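Local structure of sporulation inhibitor of replication protein SirA (Bacillus subtilis, 4TPS) at residues D37-S42 with M135-K140; R9-Y14 with S139-W144; A98-K103 with T119-V124. The protein inhibits initiation of DNA replication during sporulation, binding domain I of the initiator DnaA and preventing excess chromosome copying so that diploidy is kept. All coordinates share one frame; numbering follows the deposited sequence.

Contact 1: residues D37-S42 with M135-K140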
# COMPACT_ATOMS: atom_id res chain seq x y z
N ASP A 37 4.83 -9.20 -2.11
CA ASP A 37 4.60 -9.49 -3.53
C ASP A 37 5.30 -8.49 -4.44
O ASP A 37 5.86 -8.87 -5.45
CB ASP A 37 3.12 -9.47 -3.85
CG ASP A 37 2.41 -10.72 -3.42
OD1 ASP A 37 3.07 -11.74 -3.07
OD2 ASP A 37 1.16 -10.66 -3.44
N TYR A 38 5.26 -7.22 -4.08
CA TYR A 38 5.97 -6.20 -4.87
C TYR A 38 7.49 -6.34 -4.85
O TYR A 38 8.15 -6.24 -5.88
CB TYR A 38 5.57 -4.84 -4.35
CG TYR A 38 6.16 -3.67 -5.06
CD1 TYR A 38 5.88 -3.46 -6.40
CD2 TYR A 38 7.00 -2.76 -4.40
CE1 TYR A 38 6.41 -2.40 -7.08
CE2 TYR A 38 7.52 -1.68 -5.08
CZ TYR A 38 7.21 -1.51 -6.42
OH TYR A 38 7.68 -0.45 -7.15
N HIS A 39 8.04 -6.58 -3.67
CA HIS A 39 9.47 -6.61 -3.51
C HIS A 39 10.09 -7.96 -3.89
O HIS A 39 11.26 -8.00 -4.24
CB HIS A 39 9.85 -6.22 -2.09
CG HIS A 39 9.70 -4.75 -1.84
ND1 HIS A 39 10.58 -3.81 -2.34
CD2 HIS A 39 8.73 -4.05 -1.25
CE1 HIS A 39 10.16 -2.60 -2.04
NE2 HIS A 39 9.07 -2.73 -1.33
N TRP A 40 9.29 -9.03 -3.83
CA TRP A 40 9.87 -10.41 -3.92
C TRP A 40 9.18 -11.39 -4.77
O TRP A 40 9.84 -12.00 -5.61
CB TRP A 40 9.93 -11.04 -2.54
CG TRP A 40 11.15 -10.57 -1.82
CD1 TRP A 40 11.23 -9.68 -0.81
CD2 TRP A 40 12.46 -10.96 -2.14
NE1 TRP A 40 12.55 -9.50 -0.44
CE2 TRP A 40 13.33 -10.26 -1.29
CE3 TRP A 40 12.99 -11.82 -3.10
CZ2 TRP A 40 14.68 -10.41 -1.34
CZ3 TRP A 40 14.33 -11.99 -3.14
CH2 TRP A 40 15.19 -11.25 -2.29
N THR A 41 7.86 -11.59 -4.53
CA THR A 41 7.08 -12.70 -5.14
C THR A 41 7.23 -12.64 -6.66
O THR A 41 7.23 -11.55 -7.28
CB THR A 41 5.58 -12.69 -4.72
OG1 THR A 41 5.44 -12.58 -3.31
CG2 THR A 41 4.82 -13.93 -5.12
N SER A 42 7.35 -13.80 -7.28
CA SER A 42 7.46 -13.85 -8.75
C SER A 42 6.05 -13.79 -9.31
O SER A 42 5.33 -14.74 -9.20
CB SER A 42 8.19 -15.12 -9.21
OG SER A 42 9.35 -15.28 -8.43
N MET A 135 8.84 -3.57 7.72
CA MET A 135 8.70 -4.95 7.39
C MET A 135 10.06 -5.50 6.97
O MET A 135 10.70 -4.92 6.06
CB MET A 135 7.80 -5.05 6.17
CG MET A 135 6.33 -4.64 6.40
SD MET A 135 5.41 -4.30 4.88
CE MET A 135 5.98 -2.67 4.47
N ASP A 136 10.46 -6.62 7.59
CA ASP A 136 11.67 -7.38 7.16
C ASP A 136 11.17 -8.67 6.50
O ASP A 136 10.62 -9.54 7.17
CB ASP A 136 12.57 -7.64 8.36
CG ASP A 136 13.89 -8.33 7.96
OD1 ASP A 136 13.89 -9.09 7.00
OD2 ASP A 136 14.95 -8.13 8.64
N PHE A 137 11.33 -8.76 5.18
CA PHE A 137 10.84 -9.87 4.39
C PHE A 137 11.76 -11.10 4.51
O PHE A 137 11.40 -12.17 4.05
CB PHE A 137 10.79 -9.48 2.90
CG PHE A 137 9.90 -8.30 2.62
CD1 PHE A 137 8.54 -8.34 2.96
CD2 PHE A 137 10.38 -7.19 2.05
CE1 PHE A 137 7.72 -7.26 2.75
CE2 PHE A 137 9.57 -6.10 1.84
CZ PHE A 137 8.25 -6.14 2.20
N ASN A 138 12.93 -10.91 5.11
CA ASN A 138 13.85 -12.03 5.33
C ASN A 138 13.47 -12.83 6.57
O ASN A 138 13.50 -14.04 6.58
CB ASN A 138 15.31 -11.54 5.49
CG ASN A 138 15.83 -10.70 4.32
OD1 ASN A 138 16.78 -9.88 4.48
ND2 ASN A 138 15.31 -10.95 3.15
N SER A 139 13.13 -12.13 7.65
CA SER A 139 12.85 -12.77 8.95
C SER A 139 11.33 -12.86 9.25
O SER A 139 10.93 -13.46 10.26
CB SER A 139 13.50 -11.88 9.98
OG SER A 139 12.82 -10.59 9.96
N LYS A 140 10.51 -12.20 8.42
CA LYS A 140 9.02 -12.18 8.61
C LYS A 140 8.62 -11.38 9.89
O LYS A 140 7.64 -11.64 10.50
CB LYS A 140 8.40 -13.60 8.60
CG LYS A 140 6.98 -13.65 8.04
CD LYS A 140 6.45 -15.10 7.82
CE LYS A 140 5.61 -15.23 6.57
NZ LYS A 140 4.21 -15.01 6.99

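Contact 2: residues R9-Y14 with S139-W144. With ACT (acetate ion), chain F.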
# COMPACT_ATOMS: atom_id res chain seq x y z
N ARG A 9 19.62 -7.02 9.81
CA ARG A 9 18.22 -6.74 9.58
C ARG A 9 18.05 -5.82 8.37
O ARG A 9 18.90 -4.99 8.09
CB ARG A 9 17.61 -6.08 10.84
CG ARG A 9 17.43 -7.01 12.02
CD ARG A 9 18.70 -7.21 12.83
NE ARG A 9 19.11 -5.97 13.45
CZ ARG A 9 20.22 -5.83 14.16
NH1 ARG A 9 20.51 -4.66 14.74
NH2 ARG A 9 21.06 -6.84 14.26
N HIS A 10 16.97 -6.04 7.60
CA HIS A 10 16.71 -5.23 6.41
C HIS A 10 15.23 -4.94 6.38
O HIS A 10 14.41 -5.85 6.20
CB HIS A 10 17.12 -6.01 5.16
CG HIS A 10 17.01 -5.23 3.88
ND1 HIS A 10 17.28 -5.77 2.64
CD2 HIS A 10 16.75 -3.92 3.67
CE1 HIS A 10 17.16 -4.82 1.72
NE2 HIS A 10 16.85 -3.70 2.33
N TYR A 11 14.88 -3.68 6.67
CA TYR A 11 13.46 -3.30 6.75
C TYR A 11 13.09 -2.42 5.55
O TYR A 11 13.88 -1.50 5.15
CB TYR A 11 13.23 -2.45 7.98
CG TYR A 11 13.60 -3.06 9.25
CD1 TYR A 11 12.74 -3.89 9.92
CD2 TYR A 11 14.88 -2.81 9.80
CE1 TYR A 11 13.11 -4.44 11.14
CE2 TYR A 11 15.24 -3.32 11.01
CZ TYR A 11 14.37 -4.13 11.68
OH TYR A 11 14.82 -4.61 12.91
N TYR A 12 11.91 -2.68 5.00
CA TYR A 12 11.24 -1.75 4.09
C TYR A 12 10.11 -1.11 4.89
O TYR A 12 9.30 -1.82 5.51
CB TYR A 12 10.72 -2.53 2.90
CG TYR A 12 11.80 -3.09 2.03
CD1 TYR A 12 12.41 -4.25 2.34
CD2 TYR A 12 12.19 -2.45 0.88
CE1 TYR A 12 13.40 -4.80 1.52
CE2 TYR A 12 13.15 -2.96 0.08
CZ TYR A 12 13.76 -4.16 0.39
OH TYR A 12 14.79 -4.60 -0.49
N THR A 13 10.12 0.22 4.92
CA THR A 13 9.22 0.98 5.78
C THR A 13 8.43 1.94 4.93
O THR A 13 8.99 2.67 4.10
CB THR A 13 9.98 1.68 6.88
OG1 THR A 13 10.76 0.73 7.63
CG2 THR A 13 9.07 2.35 7.87
N TYR A 14 7.10 1.82 5.03
CA TYR A 14 6.17 2.72 4.29
C TYR A 14 5.28 3.50 5.24
O TYR A 14 4.99 3.05 6.35
CB TYR A 14 5.29 1.88 3.34
CG TYR A 14 6.00 1.32 2.14
CD1 TYR A 14 6.71 0.11 2.22
CD2 TYR A 14 5.89 1.92 0.91
CE1 TYR A 14 7.31 -0.44 1.10
CE2 TYR A 14 6.49 1.38 -0.23
CZ TYR A 14 7.21 0.21 -0.13
OH TYR A 14 7.80 -0.32 -1.21
N SER A 139 13.13 -12.13 7.65
CA SER A 139 12.85 -12.77 8.95
C SER A 139 11.33 -12.86 9.25
O SER A 139 10.93 -13.46 10.26
CB SER A 139 13.50 -11.88 9.98
OG SER A 139 12.82 -10.59 9.96
N LYS A 140 10.51 -12.20 8.42
CA LYS A 140 9.02 -12.18 8.61
C LYS A 140 8.62 -11.38 9.89
O LYS A 140 7.64 -11.64 10.50
CB LYS A 140 8.40 -13.60 8.60
CG LYS A 140 6.98 -13.65 8.04
CD LYS A 140 6.45 -15.10 7.82
CE LYS A 140 5.61 -15.23 6.57
NZ LYS A 140 4.21 -15.01 6.99
N ARG A 141 9.42 -10.39 10.25
CA ARG A 141 9.17 -9.48 11.35
C ARG A 141 8.56 -8.22 10.78
O ARG A 141 9.12 -7.63 9.87
CB ARG A 141 10.46 -9.10 12.10
CG ARG A 141 11.12 -10.26 12.78
CD ARG A 141 12.34 -9.91 13.58
NE ARG A 141 12.19 -8.75 14.48
CZ ARG A 141 12.81 -7.56 14.32
NH1 ARG A 141 13.68 -7.33 13.28
NH2 ARG A 141 12.58 -6.59 15.23
N TYR A 142 7.41 -7.81 11.27
CA TYR A 142 6.77 -6.61 10.76
C TYR A 142 5.85 -6.02 11.79
O TYR A 142 5.36 -6.70 12.68
CB TYR A 142 6.02 -6.86 9.45
CG TYR A 142 4.86 -7.82 9.54
CD1 TYR A 142 3.57 -7.39 9.87
CD2 TYR A 142 5.06 -9.19 9.44
CE1 TYR A 142 2.53 -8.30 9.99
CE2 TYR A 142 4.05 -10.08 9.58
CZ TYR A 142 2.78 -9.63 9.84
OH TYR A 142 1.73 -10.53 9.99
N GLY A 143 5.61 -4.72 11.67
CA GLY A 143 4.71 -4.04 12.57
C GLY A 143 4.75 -2.54 12.46
O GLY A 143 5.61 -1.97 11.81
N TRP A 144 3.83 -1.89 13.17
CA TRP A 144 3.79 -0.44 13.22
C TRP A 144 4.93 0.02 14.12
O TRP A 144 5.26 -0.66 15.11
CB TRP A 144 2.46 0.05 13.82
CG TRP A 144 1.27 -0.36 13.02
CD1 TRP A 144 0.37 -1.34 13.36
CD2 TRP A 144 0.85 0.17 11.75
NE1 TRP A 144 -0.58 -1.42 12.38
CE2 TRP A 144 -0.30 -0.54 11.38
CE3 TRP A 144 1.34 1.18 10.91
CZ2 TRP A 144 -0.99 -0.29 10.19
CZ3 TRP A 144 0.69 1.43 9.70
CH2 TRP A 144 -0.47 0.71 9.36
C ACT F . 18.13 -8.89 1.14
O ACT F . 17.85 -8.42 2.27
OXT ACT F . 17.98 -8.20 0.08
CH3 ACT F . 18.65 -10.31 1.02

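Contact 3: residues A98-K103 with T119-V124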
# COMPACT_ATOMS: atom_id res chain seq x y z
N ALA A 98 23.98 1.13 11.30
CA ALA A 98 22.70 1.14 10.52
C ALA A 98 22.75 2.18 9.43
O ALA A 98 23.35 3.23 9.59
CB ALA A 98 21.49 1.38 11.41
N THR A 99 22.10 1.84 8.33
CA THR A 99 21.89 2.66 7.16
C THR A 99 20.44 2.94 6.97
O THR A 99 19.65 2.01 7.04
CB THR A 99 22.46 1.93 5.88
OG1 THR A 99 23.80 1.47 6.13
CG2 THR A 99 22.43 2.85 4.65
N PHE A 100 20.13 4.21 6.67
CA PHE A 100 18.75 4.71 6.44
C PHE A 100 18.73 5.34 5.07
O PHE A 100 19.57 6.22 4.77
CB PHE A 100 18.42 5.73 7.53
CG PHE A 100 17.08 6.43 7.38
CD1 PHE A 100 16.97 7.55 6.55
CD2 PHE A 100 15.98 6.01 8.10
CE1 PHE A 100 15.76 8.22 6.45
CE2 PHE A 100 14.79 6.69 7.98
CZ PHE A 100 14.70 7.79 7.15
N MET A 101 17.82 4.90 4.20
CA MET A 101 17.68 5.47 2.87
C MET A 101 16.22 5.90 2.66
O MET A 101 15.31 5.10 2.84
CB MET A 101 18.03 4.39 1.83
CG MET A 101 19.39 3.74 2.07
SD MET A 101 19.89 2.27 1.13
CE MET A 101 21.00 3.11 -0.03
N MET A 102 15.99 7.14 2.26
CA MET A 102 14.64 7.58 1.98
C MET A 102 14.46 8.01 0.54
O MET A 102 15.17 8.87 0.04
CB MET A 102 14.19 8.65 3.00
CG MET A 102 14.91 9.91 2.99
SD MET A 102 14.21 10.99 4.27
CE MET A 102 15.62 12.10 4.37
N LYS A 103 13.43 7.45 -0.10
CA LYS A 103 13.14 7.76 -1.50
C LYS A 103 11.72 7.62 -1.86
O LYS A 103 11.19 6.50 -1.76
CB LYS A 103 13.97 6.86 -2.45
CG LYS A 103 14.08 7.37 -3.87
CD LYS A 103 14.93 6.38 -4.68
CE LYS A 103 14.89 6.67 -6.17
NZ LYS A 103 15.81 7.77 -6.54
N THR A 119 16.79 1.20 16.08
CA THR A 119 15.90 1.89 17.01
C THR A 119 16.14 3.41 16.92
O THR A 119 15.21 4.18 17.08
CB THR A 119 16.12 1.37 18.44
OG1 THR A 119 15.68 -0.00 18.50
CG2 THR A 119 15.33 2.20 19.44
N ILE A 120 17.39 3.82 16.71
CA ILE A 120 17.67 5.25 16.57
C ILE A 120 16.80 5.88 15.44
O ILE A 120 16.18 6.94 15.62
CB ILE A 120 19.17 5.51 16.38
CG1 ILE A 120 19.87 5.31 17.76
CG2 ILE A 120 19.43 6.90 15.87
CD1 ILE A 120 21.35 5.38 17.71
N PHE A 121 16.73 5.17 14.31
CA PHE A 121 15.92 5.63 13.19
C PHE A 121 14.41 5.47 13.47
O PHE A 121 13.62 6.37 13.17
CB PHE A 121 16.33 4.92 11.92
CG PHE A 121 17.72 5.29 11.43
CD1 PHE A 121 18.03 6.59 11.13
CD2 PHE A 121 18.67 4.32 11.20
CE1 PHE A 121 19.29 6.96 10.67
CE2 PHE A 121 19.93 4.66 10.74
CZ PHE A 121 20.23 5.99 10.48
N PHE A 122 14.02 4.36 14.07
CA PHE A 122 12.61 4.09 14.34
C PHE A 122 12.08 5.13 15.30
O PHE A 122 10.92 5.51 15.21
CB PHE A 122 12.33 2.70 14.95
CG PHE A 122 12.58 1.51 14.01
CD1 PHE A 122 12.55 1.64 12.65
CD2 PHE A 122 12.71 0.22 14.55
CE1 PHE A 122 12.78 0.56 11.83
CE2 PHE A 122 12.92 -0.87 13.73
CZ PHE A 122 12.90 -0.70 12.35
N GLU A 123 12.89 5.57 16.26
CA GLU A 123 12.45 6.60 17.21
C GLU A 123 12.18 7.94 16.49
O GLU A 123 11.20 8.61 16.80
CB GLU A 123 13.50 6.83 18.29
CG GLU A 123 12.97 7.60 19.45
CD GLU A 123 12.12 6.76 20.43
OE1 GLU A 123 11.80 7.30 21.51
OE2 GLU A 123 11.73 5.59 20.16
N VAL A 124 13.00 8.32 15.51
CA VAL A 124 12.72 9.54 14.75
C VAL A 124 11.38 9.37 13.98
O VAL A 124 10.48 10.21 14.06
CB VAL A 124 13.86 9.83 13.79
CG1 VAL A 124 13.54 10.96 12.83
CG2 VAL A 124 15.14 10.15 14.57

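Contact 1: residues D37-S42 with M135-K140
The Trp-40 indole meets Phe-137 at its edge: Phe-137 CD2 lies in the indole plane, and Trp-40 CD1 approaches it to 3.9 Å. The five-membered ring of Trp-40 and the Phe-137 ring are inclined by 72°, centroids 5.7 Å apart. The His-39 ring is nearly parallel to that of Phe-137 (29°), but the two are slid so far apart that they barely overlap, and touch runs along one side of the imidazole, His-39 CD2 coming to 3.8 Å from Phe-137 CE2. One face of the imidazole carries Tyr-38 CD2, 3.7 Å above the plane and off toward the rim. Before the ring begins, Phe-137 already meets the tryptophan through its CB, 3.7 Å from Trp-40 CD1. Phe-137 CG stands beside its backbone N (chi1 -60°), which lets the ring reach His-39, the last helical residue, while its CB meets Trp-40, the first residue past the helix. No hydrogen bond joins the two segments; they meet by van der Waals contact of aromatic groups. The imidazole's polar end is held outside, His-39 NE2 bonding to Tyr-14 OH. Beside Phe-137, Asp-136 OD1 accepts from Asn-138 N at 2.8 Å and also from Ser-139 N, which fixes the turn. The geometry is that of a surface aromatic cluster in which the C-terminal end of helix 28-39 packs against a turn with an Asx motif, between strands 132-136 and 141-144.

Contact 2: residues R9-Y14 with S139-W144
Arg-141 reaches toward strand 9-16 and ends on the phenol of Tyr-11. From CB, its chain leaves with CG beside the backbone N and runs extended through CD. The bend is about the CG-CD bond (chi3 48°), and it turns the guanidinium to Tyr-11. There Arg-141 NH1 donates to Tyr-11 OH at 3.0 Å, almost straight at 174°, with the oxygen only 5° out of the guanidinium plane: an in-plane, edge-on bond. Arg-141 NH1 also lies 3.6 Å from Tyr-11 CE1 and passes Arg-9 CG at 4.0 Å, whereas Arg-141 NH2 stays 3.8 Å from Tyr-11 OH. Two like charges come fairly near, Arg-9 NE and Arg-141 NH1 being 5.6 Å apart. Glu-118 probably offsets them, since it forms a salt bridge with Arg-9 and also bonds to Tyr-11 OH, which is thereby gripped from two sources. Strands 9-16 and 141-144 are not sheet neighbours: both pair with strand 132-136, and the 8.5 Å between the CA atoms of Tyr-11 and Tyr-142 fits a strand lying between them. The contact thus bridges that strand, with Glu-118 of helix 116-128 joining the tyrosine, while Tyr-142 and Trp-144 pack on helix 28-39.

Contact 3: residues A98-K103 with T119-V124
Phe-100 and Phe-121 meet where helix 116-128 packs on a face of the antiparallel sheet, the helix-on-sheet packing of an alpha+beta fold, in which the short segment axes of strand and helix pass 9.4 Å apart. The ring of Phe-121 is the element that descends onto the strand. Over one of its faces stands Phe-100 CB, 3.5 Å from the ring centroid and 13° off the normal, which meets the definition of a CH-pi contact. With Phe-100 CG anti to its backbone N (chi1 175°), CB is left over the centre of the Phe-121 ring while the Phe-100 ring is displaced beside it. The side chains cross obliquely, but the ring planes are near parallel (29°) and slid apart, centroids 5.0 Å from each other, so they hardly overlap. Ala-98, two residues earlier and on the same side of the strand, approaches the border of the Phe-121 ring, with Ala-98 CB 3.7 Å from Phe-121 CE2. Phe-121 accordingly has one face on a methylene and an edge on a methyl, and it also touches Ile-89 of strand 86-90. An alanine at Phe-121 would lose this ring, which would probably open a gap between helix and sheet and deprive Phe-100 CB of its aromatic partner. The same apolar layer extends further, as Phe-100 also touches Leu-71 of helix 64-75. Where the two phenylalanine rings come nearest, Phe-100 CD2 lies 3.7 Å from Phe-121 CD1.

Overall arrangement
From the N terminus, strand 9-16 opens the longest loop, which contact 2 closes only when the chain reaches 139-144, near its end. Contact 1 starts at the close of helix 28-39 and ends on 135-140; sharing Ser-139 and Lys-140 with contact 2, it finishes on the same turn. Contact 3 closes a short loop, 98-103 to 119-124, nested inside both. Contacts 1 and 2 touch directly, Phe-137 CE2 packing on Tyr-12 CD1 at 3.4 Å, whereas contact 3 reaches contact 2 where Phe-122 CZ lies 3.8 Å from Tyr-11 CE2, and does not touch contact 1. Together they tie helices 28-39 and 116-128 to one sheet.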